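Local coordinates for protein hydrolase, haloacid dehalogenase-like family (Streptococcus pneumoniae, PDB 2FI1) that probably acts as a hydrolase of the haloacid dehalogenase-like family, and carries a calcium ion bound at the loop ends of its core sheet, at residues A[13-17]-A[157-161]; A[88-92]-A[120-124]; A[19-25]-A[44-49]; A[106-112]-A[127-131]. All blocks are in the same frame, centred on the assembly; numbering follows the deposited sequence.

Contact 1 of 4, residues A[13-17]-A[157-161]; sequences LGGTL and VIGDR. With CA (calcium ion), chain B.
G14 and D160 share a calcium ion, at the metal site where the haloacid dehalogenase-like fold brings the turn after strand 8-11 up to the end of strand 155-159. The G14 carbonyl O lies 2.3 Å from the calcium and D160 OD1 2.4 Å from it; D12 OD2 and waters also bind the metal. D160 uses its two oxygens differently. With OD1 on the metal, OD2 stays 3.8 Å from the calcium and instead accepts, at 2.8 Å, from water 1, itself a ligand, so the carboxylate is gripped at both ends. Its CG stands between the backbone N and the carbonyl carbon (chi1 66°), which carries the group over G15. In the second shell, T16 OG1 hydrogen-bonds D12 OD2, the oxygen that D12 gives to the metal, whereas its approach to D160 N has too poor an angle for a bond. The turn itself closes on L13 O, which accepts from T16 N and L17 N; this pi-type turn is consistent with the squiggle of the family. T16 has its methyl anti to the backbone N, and its side chain crosses that of I158 at about a right angle, CG2 lying 3.8 Å from I158 CG2.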
# COMPACT_ATOMS: atom_id res chain seq x y z
N LEU A 13 0.74 1.97 2.48
CA LEU A 13 1.40 0.72 2.14
C LEU A 13 0.76 0.09 0.90
O LEU A 13 1.27 0.23 -0.19
CB LEU A 13 1.39 -0.24 3.34
CG LEU A 13 2.13 -1.57 3.16
CD1 LEU A 13 3.62 -1.34 2.87
CD2 LEU A 13 1.95 -2.43 4.40
N GLY A 14 -0.39 -0.55 1.07
CA GLY A 14 -1.03 -1.25 -0.04
C GLY A 14 -1.40 -0.30 -1.16
O GLY A 14 -2.05 0.72 -0.92
N GLY A 15 -1.00 -0.63 -2.38
CA GLY A 15 -1.34 0.17 -3.55
C GLY A 15 -0.42 1.36 -3.82
O GLY A 15 -0.57 2.04 -4.84
N THR A 16 0.54 1.60 -2.92
CA THR A 16 1.46 2.73 -3.05
C THR A 16 2.90 2.21 -2.96
O THR A 16 3.65 2.28 -3.93
CB THR A 16 1.16 3.80 -1.99
OG1 THR A 16 -0.16 4.31 -2.21
CG2 THR A 16 2.14 4.93 -2.06
N LEU A 17 3.29 1.66 -1.81
CA LEU A 17 4.60 1.02 -1.68
C LEU A 17 4.55 -0.47 -2.00
O LEU A 17 5.44 -1.01 -2.65
CB LEU A 17 5.15 1.22 -0.28
CG LEU A 17 5.42 2.67 0.11
CD1 LEU A 17 5.91 2.70 1.52
CD2 LEU A 17 6.43 3.33 -0.82
N VAL A 157 1.74 13.77 1.77
CA VAL A 157 0.98 12.55 2.03
C VAL A 157 0.77 11.84 0.70
O VAL A 157 0.20 12.42 -0.22
CB VAL A 157 -0.37 12.88 2.68
CG1 VAL A 157 -1.24 11.65 2.83
CG2 VAL A 157 -0.16 13.54 4.02
N ILE A 158 1.23 10.60 0.59
CA ILE A 158 1.17 9.84 -0.65
C ILE A 158 0.29 8.61 -0.45
O ILE A 158 0.56 7.79 0.43
CB ILE A 158 2.57 9.38 -1.10
CG1 ILE A 158 3.55 10.56 -1.17
CG2 ILE A 158 2.47 8.69 -2.45
CD1 ILE A 158 4.42 10.69 0.05
N GLY A 159 -0.75 8.47 -1.25
CA GLY A 159 -1.60 7.29 -1.18
C GLY A 159 -2.36 7.11 -2.46
O GLY A 159 -2.46 8.03 -3.27
N ASP A 160 -2.92 5.93 -2.65
CA ASP A 160 -3.58 5.61 -3.91
C ASP A 160 -5.08 5.85 -3.91
O ASP A 160 -5.70 5.75 -4.97
CB ASP A 160 -3.28 4.16 -4.34
CG ASP A 160 -3.89 3.12 -3.42
OD1 ASP A 160 -3.92 3.34 -2.19
OD2 ASP A 160 -4.34 2.06 -3.92
N ARG A 161 -5.66 6.17 -2.77
CA ARG A 161 -7.12 6.29 -2.66
C ARG A 161 -7.59 7.68 -2.24
O ARG A 161 -6.88 8.41 -1.56
CB ARG A 161 -7.65 5.27 -1.64
CG ARG A 161 -7.63 3.85 -2.11
CD ARG A 161 -8.19 2.93 -1.04
NE ARG A 161 -9.55 3.30 -0.65
CZ ARG A 161 -10.18 2.81 0.41
NH1 ARG A 161 -9.59 1.92 1.20
NH2 ARG A 161 -11.41 3.20 0.68
CA CA B . -3.72 2.10 -0.18
O HOH W 1 -5.08 0.71 -1.59
O HOH W 2 -5.31 3.65 0.67
O HOH W 3 -4.14 0.67 1.60

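Contact 2 of 4, residues A[88-92]-A[120-124]; sequences SDLLE and IAAYF
L91 on the helical segment 88-92 faces Y123 in the 3-10 turn 121-123, their CA atoms 7.0 Å apart, and S88 stands similarly opposite I120. The Y123 ring turns one face to the helix: L91 CB lies 3.6 Å from the centroid of the Y123 ring and 6° off its normal, a centred CH-pi contact. Beyond it, L91 CD1 meets two partners, 3.7 Å from Y123 CD2 and 4.0 Å from I120 CG2, and L91 and I120 cross at about a right angle. This joins two connections of the Rossmann-like core, helix 87-96 ahead of strand 100-104 and the link from helix 110-117 into the outer strand 124-128; L91 also touches W11 of strand 8-11, and I120 packs on L83 and L115. Toward the end of the tyrosine the chemistry becomes polar. Y123 OH donates to E92 OE1 at 2.6 Å, reaching the carboxylate on its anti side and 16° out of its plane, with OE1 at the edge of the tyrosine ring. E92 OE1 can turn back to meet it because the chain, extended at chi1, bends at chi2 (58°). Water 4 donates to Y123 OH at 2.7 Å and makes a weak bond to S88 O, giving the phenol oxygen a second partner and tying it to the preceding helical turn.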
# COMPACT_ATOMS: atom_id res chain seq x y z
N SER A 88 12.34 0.98 -3.29
CA SER A 88 13.46 1.11 -2.36
C SER A 88 14.45 2.20 -2.81
O SER A 88 14.96 2.95 -1.98
CB SER A 88 14.14 -0.25 -2.13
OG SER A 88 14.71 -0.76 -3.30
N ASP A 89 14.65 2.33 -4.12
CA ASP A 89 15.52 3.39 -4.64
C ASP A 89 14.96 4.79 -4.37
O ASP A 89 15.70 5.73 -4.13
CB ASP A 89 15.74 3.25 -6.14
CG ASP A 89 16.70 2.14 -6.52
OD1 ASP A 89 17.59 1.79 -5.71
OD2 ASP A 89 16.58 1.64 -7.66
N LEU A 90 13.63 4.95 -4.46
CA LEU A 90 13.04 6.25 -4.18
C LEU A 90 13.15 6.59 -2.71
O LEU A 90 13.49 7.72 -2.35
CB LEU A 90 11.58 6.32 -4.66
CG LEU A 90 10.86 7.64 -4.36
CD1 LEU A 90 11.62 8.82 -4.94
CD2 LEU A 90 9.44 7.62 -4.88
N LEU A 91 12.86 5.62 -1.84
CA LEU A 91 13.02 5.85 -0.42
C LEU A 91 14.46 6.29 -0.10
O LEU A 91 14.69 7.22 0.68
CB LEU A 91 12.63 4.60 0.38
CG LEU A 91 11.17 4.18 0.26
CD1 LEU A 91 10.95 2.88 1.02
CD2 LEU A 91 10.20 5.24 0.76
N GLU A 92 15.42 5.64 -0.74
CA GLU A 92 16.83 5.98 -0.51
C GLU A 92 17.19 7.37 -1.01
O GLU A 92 17.86 8.13 -0.31
CB GLU A 92 17.74 4.94 -1.16
CG GLU A 92 19.23 5.11 -0.83
CD GLU A 92 19.54 5.07 0.66
OE1 GLU A 92 18.75 4.53 1.46
OE2 GLU A 92 20.60 5.60 1.05
N ILE A 120 12.24 -2.75 3.78
CA ILE A 120 12.10 -1.29 3.86
C ILE A 120 11.78 -0.77 5.27
O ILE A 120 11.61 0.43 5.46
CB ILE A 120 11.10 -0.73 2.82
CG1 ILE A 120 9.70 -1.32 3.03
CG2 ILE A 120 11.61 -1.00 1.41
CD1 ILE A 120 8.62 -0.62 2.21
N ALA A 121 11.78 -1.65 6.27
CA ALA A 121 11.50 -1.22 7.64
C ALA A 121 12.46 -0.11 8.09
O ALA A 121 12.07 0.82 8.81
CB ALA A 121 11.58 -2.40 8.60
N ALA A 122 13.71 -0.21 7.65
CA ALA A 122 14.74 0.74 8.06
C ALA A 122 14.46 2.17 7.64
O ALA A 122 15.04 3.09 8.20
CB ALA A 122 16.10 0.30 7.51
N TYR A 123 13.55 2.37 6.68
CA TYR A 123 13.27 3.72 6.21
C TYR A 123 12.37 4.55 7.11
O TYR A 123 12.39 5.77 7.02
CB TYR A 123 12.69 3.70 4.79
CG TYR A 123 13.76 3.44 3.77
CD1 TYR A 123 14.70 4.43 3.49
CD2 TYR A 123 13.91 2.20 3.16
CE1 TYR A 123 15.72 4.20 2.59
CE2 TYR A 123 14.95 1.96 2.26
CZ TYR A 123 15.84 2.96 1.99
OH TYR A 123 16.87 2.71 1.11
N PHE A 124 11.58 3.90 7.97
CA PHE A 124 10.49 4.61 8.64
C PHE A 124 10.84 5.09 10.02
O PHE A 124 11.24 4.32 10.87
CB PHE A 124 9.24 3.74 8.66
CG PHE A 124 8.76 3.42 7.28
CD1 PHE A 124 8.04 4.35 6.56
CD2 PHE A 124 9.13 2.24 6.66
CE1 PHE A 124 7.65 4.09 5.26
CE2 PHE A 124 8.75 1.98 5.35
CZ PHE A 124 8.00 2.92 4.65
O HOH W 4 17.39 1.09 -0.96

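Contact 3 of 4, residues A[19-25]-A[44-49]; sequences DNYETST and VYQALK
D19 OD1 accepts from two directions: Y45 OH donates to it at 2.6 Å, and E22 N gives D19 OD1 a weak capping bond of 3.3 Å. D19 is thus the N-cap of helix 20-25 and accepts the phenol of Y45 on helix 44-49. The phenol comes in on the syn side of the carboxylate, 26° out of its plane, and the ring stands steeply to that plane. Y45 reaches so far because its CG is anti to the backbone N (chi1 -170°), which swings the ring across the first turn of the other helix. There Y21 CB makes a CH-pi contact over one face of the Y45 ring, 3.8 Å from its centroid, while H41 meets the ring from outside the two segments. The Y21 ring is covered on both faces: K49 CG makes a CH-pi contact 3.8 Å from its centroid, and N20 ND2 lies above the centre of the opposite face. T25 bonds back to its own helix, OG1 donating to Y21 O at 2.7 Å, on the other side of the carbonyl plane from T25 N. The same OG1 presses to 3.2 Å from Y45 CA, and T25 CG2 packs on V44 CG1. L48 CD1 packs against S24 CB and T25 OG1. The axes of the two short segments pass 9.2 Å apart, with 118° between their directions. Such steeply crossed helices, inserted just after the metal-binding turn, with the Y21 side chain about 7 Å from the calcium, are consistent with the helical cap domain of this family.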
# COMPACT_ATOMS: atom_id res chain seq x y z
N ASP A 19 2.74 -3.67 -3.75
CA ASP A 19 1.86 -4.11 -4.82
C ASP A 19 1.10 -5.35 -4.34
O ASP A 19 1.35 -6.48 -4.79
CB ASP A 19 2.68 -4.38 -6.09
CG ASP A 19 1.82 -4.52 -7.34
OD1 ASP A 19 0.58 -4.56 -7.22
OD2 ASP A 19 2.42 -4.59 -8.43
N ASN A 20 0.17 -5.14 -3.41
CA ASN A 20 -0.60 -6.26 -2.87
C ASN A 20 -1.47 -6.90 -3.94
O ASN A 20 -1.75 -8.10 -3.86
CB ASN A 20 -1.45 -5.83 -1.68
CG ASN A 20 -2.39 -4.71 -2.02
OD1 ASN A 20 -1.98 -3.54 -2.06
ND2 ASN A 20 -3.67 -5.03 -2.25
N TYR A 21 -1.91 -6.14 -4.94
CA TYR A 21 -2.75 -6.76 -5.96
C TYR A 21 -1.96 -7.72 -6.83
O TYR A 21 -2.54 -8.64 -7.40
CB TYR A 21 -3.53 -5.71 -6.77
CG TYR A 21 -4.58 -5.03 -5.92
CD1 TYR A 21 -5.64 -5.75 -5.39
CD2 TYR A 21 -4.49 -3.68 -5.62
CE1 TYR A 21 -6.59 -5.13 -4.58
CE2 TYR A 21 -5.44 -3.06 -4.82
CZ TYR A 21 -6.48 -3.79 -4.30
OH TYR A 21 -7.43 -3.18 -3.52
N GLU A 22 -0.64 -7.57 -6.90
CA GLU A 22 0.16 -8.52 -7.67
C GLU A 22 0.23 -9.89 -7.01
O GLU A 22 0.04 -10.92 -7.66
CB GLU A 22 1.58 -7.99 -7.92
CG GLU A 22 2.46 -8.89 -8.78
CD GLU A 22 1.89 -9.13 -10.16
OE1 GLU A 22 1.11 -8.29 -10.64
OE2 GLU A 22 2.22 -10.19 -10.75
N THR A 23 0.50 -9.92 -5.71
CA THR A 23 0.53 -11.18 -4.99
C THR A 23 -0.86 -11.83 -4.96
O THR A 23 -1.00 -13.05 -5.10
CB THR A 23 1.12 -11.03 -3.57
OG1 THR A 23 0.69 -9.80 -2.99
CG2 THR A 23 2.65 -11.05 -3.61
N SER A 24 -1.90 -11.02 -4.79
CA SER A 24 -3.26 -11.55 -4.79
C SER A 24 -3.64 -12.09 -6.17
O SER A 24 -4.24 -13.16 -6.26
CB SER A 24 -4.23 -10.46 -4.34
OG SER A 24 -4.02 -10.14 -2.98
N THR A 25 -3.25 -11.39 -7.23
CA THR A 25 -3.53 -11.86 -8.59
C THR A 25 -2.83 -13.19 -8.86
O THR A 25 -3.43 -14.12 -9.40
CB THR A 25 -3.11 -10.81 -9.64
OG1 THR A 25 -3.94 -9.65 -9.49
CG2 THR A 25 -3.24 -11.35 -11.06
N VAL A 44 -7.72 -10.08 -13.97
CA VAL A 44 -7.85 -10.49 -12.58
C VAL A 44 -7.38 -9.37 -11.64
O VAL A 44 -8.04 -9.07 -10.65
CB VAL A 44 -7.10 -11.81 -12.32
CG1 VAL A 44 -6.99 -12.11 -10.84
CG2 VAL A 44 -7.80 -12.96 -13.04
N TYR A 45 -6.27 -8.74 -11.98
CA TYR A 45 -5.71 -7.66 -11.19
C TYR A 45 -6.72 -6.51 -11.08
O TYR A 45 -6.99 -6.00 -9.99
CB TYR A 45 -4.40 -7.21 -11.85
CG TYR A 45 -3.51 -6.26 -11.09
CD1 TYR A 45 -2.37 -6.72 -10.46
CD2 TYR A 45 -3.78 -4.91 -11.04
CE1 TYR A 45 -1.53 -5.85 -9.79
CE2 TYR A 45 -2.96 -4.04 -10.36
CZ TYR A 45 -1.83 -4.52 -9.74
OH TYR A 45 -1.02 -3.62 -9.07
N GLN A 46 -7.28 -6.11 -12.21
CA GLN A 46 -8.25 -5.02 -12.21
C GLN A 46 -9.49 -5.39 -11.43
O GLN A 46 -10.04 -4.57 -10.68
CB GLN A 46 -8.59 -4.61 -13.64
CG GLN A 46 -9.66 -3.52 -13.77
CD GLN A 46 -9.29 -2.23 -13.08
OE1 GLN A 46 -8.10 -1.90 -12.95
NE2 GLN A 46 -10.31 -1.49 -12.63
N ALA A 47 -9.96 -6.63 -11.59
CA ALA A 47 -11.14 -7.07 -10.85
C ALA A 47 -10.91 -7.04 -9.34
O ALA A 47 -11.79 -6.60 -8.59
CB ALA A 47 -11.55 -8.45 -11.29
N LEU A 48 -9.76 -7.53 -8.89
CA LEU A 48 -9.43 -7.49 -7.47
C LEU A 48 -9.34 -6.06 -6.95
O LEU A 48 -9.70 -5.78 -5.80
CB LEU A 48 -8.14 -8.26 -7.19
CG LEU A 48 -8.29 -9.78 -7.32
CD1 LEU A 48 -6.93 -10.43 -7.35
CD2 LEU A 48 -9.13 -10.34 -6.17
N LYS A 49 -8.88 -5.13 -7.79
CA LYS A 49 -8.81 -3.72 -7.40
C LYS A 49 -10.20 -3.13 -7.16
O LYS A 49 -10.34 -2.18 -6.37
CB LYS A 49 -8.08 -2.89 -8.46
CG LYS A 49 -6.60 -3.03 -8.44
CD LYS A 49 -5.91 -2.04 -9.39
CE LYS A 49 -5.73 -0.67 -8.78
NZ LYS A 49 -5.09 0.28 -9.74
O HOH W 5 -8.31 -0.43 -4.80

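Contact 4 of 4, residues A[106-112]-A[127-131]; sequences HRNDQVL and VVTSS
T129 lies against R107 and D109, and D109 OD1 lies close to all three atoms of its side chain. CB is 3.3 Å from R107 O. OG1, placed between the backbone N and the carbonyl carbon (chi1 73°), donates to D109 OD1 at 2.7 Å, meeting that oxygen nearly end-on to its C-O bond. T129 OG1 also accepts from S131 N at 3.2 Å, an ST turn that gives the hydroxyl a second bond from another direction. The remaining branch, CG2, passes D109 OD1 at 3.5 Å and approaches V111 CB at 4.1 Å. The apolar side continues at V127, whose CG1 is 3.7 Å from L112 CD2 and 3.9 Å from V111 CG1. Next to T129 the backbones join directly: S130 N donates to R107 O at 2.9 Å in a nearly straight bond (173°), the nitrogen 35° above the carbonyl plane. N108 OD1 caps the helix by accepting from Q110 N. This closes the beta-alpha-beta unit of strand 100-104, helix 110-117 and strand 124-128 at its loop end. Because D109 draws its short bond from a neutral hydroxyl, its carboxylate is probably stabilised as the charged form without a salt bridge to the opposite segment.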
# COMPACT_ATOMS: atom_id res chain seq x y z
N HIS A 106 -4.18 1.13 8.42
CA HIS A 106 -5.32 0.66 9.21
C HIS A 106 -5.16 -0.78 9.66
O HIS A 106 -5.95 -1.25 10.48
CB HIS A 106 -6.58 0.70 8.39
CG HIS A 106 -6.93 2.05 7.86
ND1 HIS A 106 -7.72 2.22 6.75
CD2 HIS A 106 -6.63 3.29 8.31
CE1 HIS A 106 -7.87 3.52 6.52
NE2 HIS A 106 -7.22 4.19 7.46
N ARG A 107 -4.19 -1.49 9.09
CA ARG A 107 -3.97 -2.89 9.41
C ARG A 107 -3.30 -3.01 10.76
O ARG A 107 -2.74 -2.04 11.29
CB ARG A 107 -3.14 -3.57 8.33
CG ARG A 107 -3.78 -3.56 6.97
CD ARG A 107 -4.82 -4.65 6.84
NE ARG A 107 -5.56 -4.52 5.59
CZ ARG A 107 -6.43 -5.42 5.14
NH1 ARG A 107 -6.68 -6.53 5.83
NH2 ARG A 107 -7.05 -5.22 3.99
N ASN A 108 -3.34 -4.21 11.33
CA ASN A 108 -2.70 -4.49 12.60
C ASN A 108 -1.18 -4.66 12.42
O ASN A 108 -0.63 -4.33 11.37
CB ASN A 108 -3.36 -5.69 13.30
CG ASN A 108 -3.15 -7.00 12.56
OD1 ASN A 108 -2.31 -7.11 11.68
ND2 ASN A 108 -3.94 -8.01 12.94
N ASP A 109 -0.50 -5.17 13.44
CA ASP A 109 0.96 -5.22 13.42
C ASP A 109 1.57 -6.22 12.40
O ASP A 109 2.79 -6.32 12.32
CB ASP A 109 1.51 -5.42 14.84
CG ASP A 109 1.42 -4.16 15.70
OD1 ASP A 109 1.32 -3.03 15.16
OD2 ASP A 109 1.50 -4.28 16.94
N GLN A 110 0.76 -6.92 11.59
CA GLN A 110 1.30 -7.64 10.41
C GLN A 110 2.03 -6.71 9.43
O GLN A 110 2.95 -7.12 8.71
CB GLN A 110 0.21 -8.39 9.63
CG GLN A 110 0.78 -9.40 8.61
CD GLN A 110 -0.20 -9.83 7.52
OE1 GLN A 110 -1.39 -9.48 7.56
NE2 GLN A 110 0.30 -10.59 6.55
N VAL A 111 1.60 -5.46 9.38
CA VAL A 111 2.28 -4.43 8.61
C VAL A 111 3.77 -4.52 8.87
O VAL A 111 4.58 -4.40 7.95
CB VAL A 111 1.76 -3.01 8.99
CG1 VAL A 111 2.69 -1.90 8.46
CG2 VAL A 111 0.35 -2.82 8.45
N LEU A 112 4.15 -4.72 10.12
CA LEU A 112 5.55 -4.66 10.48
C LEU A 112 6.30 -5.81 9.83
O LEU A 112 7.44 -5.63 9.38
CB LEU A 112 5.71 -4.63 11.99
CG LEU A 112 4.91 -3.54 12.72
CD1 LEU A 112 5.24 -3.56 14.21
CD2 LEU A 112 5.12 -2.17 12.14
N VAL A 127 6.01 3.97 12.19
CA VAL A 127 4.94 3.25 11.51
C VAL A 127 3.73 3.25 12.44
O VAL A 127 3.82 2.77 13.58
CB VAL A 127 5.34 1.81 11.17
CG1 VAL A 127 4.17 1.05 10.56
CG2 VAL A 127 6.55 1.78 10.25
N VAL A 128 2.63 3.81 11.96
CA VAL A 128 1.36 3.83 12.69
C VAL A 128 0.52 2.69 12.14
O VAL A 128 0.23 2.65 10.94
CB VAL A 128 0.63 5.17 12.49
CG1 VAL A 128 -0.78 5.13 13.10
CG2 VAL A 128 1.47 6.33 13.06
N THR A 129 0.13 1.75 13.01
CA THR A 129 -0.79 0.68 12.66
C THR A 129 -2.06 0.86 13.50
O THR A 129 -2.15 1.78 14.29
CB THR A 129 -0.19 -0.70 12.96
OG1 THR A 129 -0.18 -0.92 14.37
CG2 THR A 129 1.22 -0.82 12.42
N SER A 130 -3.02 -0.05 13.33
CA SER A 130 -4.26 0.04 14.10
C SER A 130 -4.02 0.03 15.60
O SER A 130 -4.82 0.58 16.36
CB SER A 130 -5.21 -1.09 13.74
OG SER A 130 -4.68 -2.34 14.10
N SER A 131 -2.92 -0.58 16.04
CA SER A 131 -2.64 -0.69 17.47
C SER A 131 -2.30 0.65 18.13
O SER A 131 -2.27 0.74 19.34
CB SER A 131 -1.52 -1.71 17.72
OG SER A 131 -0.28 -1.19 17.31

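Overall arrangement
Contact 1, about 5 Å from the centre of the chain, closes a sequence loop in which the other three nest. It touches each: L17 packs on F124 of contact 2, N20 of contact 3 comes up to G14 and G15, and L13 meets V111 of contact 4. Contacts 1 to 3 are partly buried, contact 4 a surface contact. Contacts 1 and 4 reach the same sheet, and contacts 2 and 4 alternate along the chain; contact 3 lies in the inserted helices, its centre about 23 Å from that of contact 2. Metal ligation rules contact 1; contacts 2 and 3 pair apolar packing with a tyrosine-to-carboxylate bond, and contact 4 relies chiefly on hydroxyl and backbone bonds.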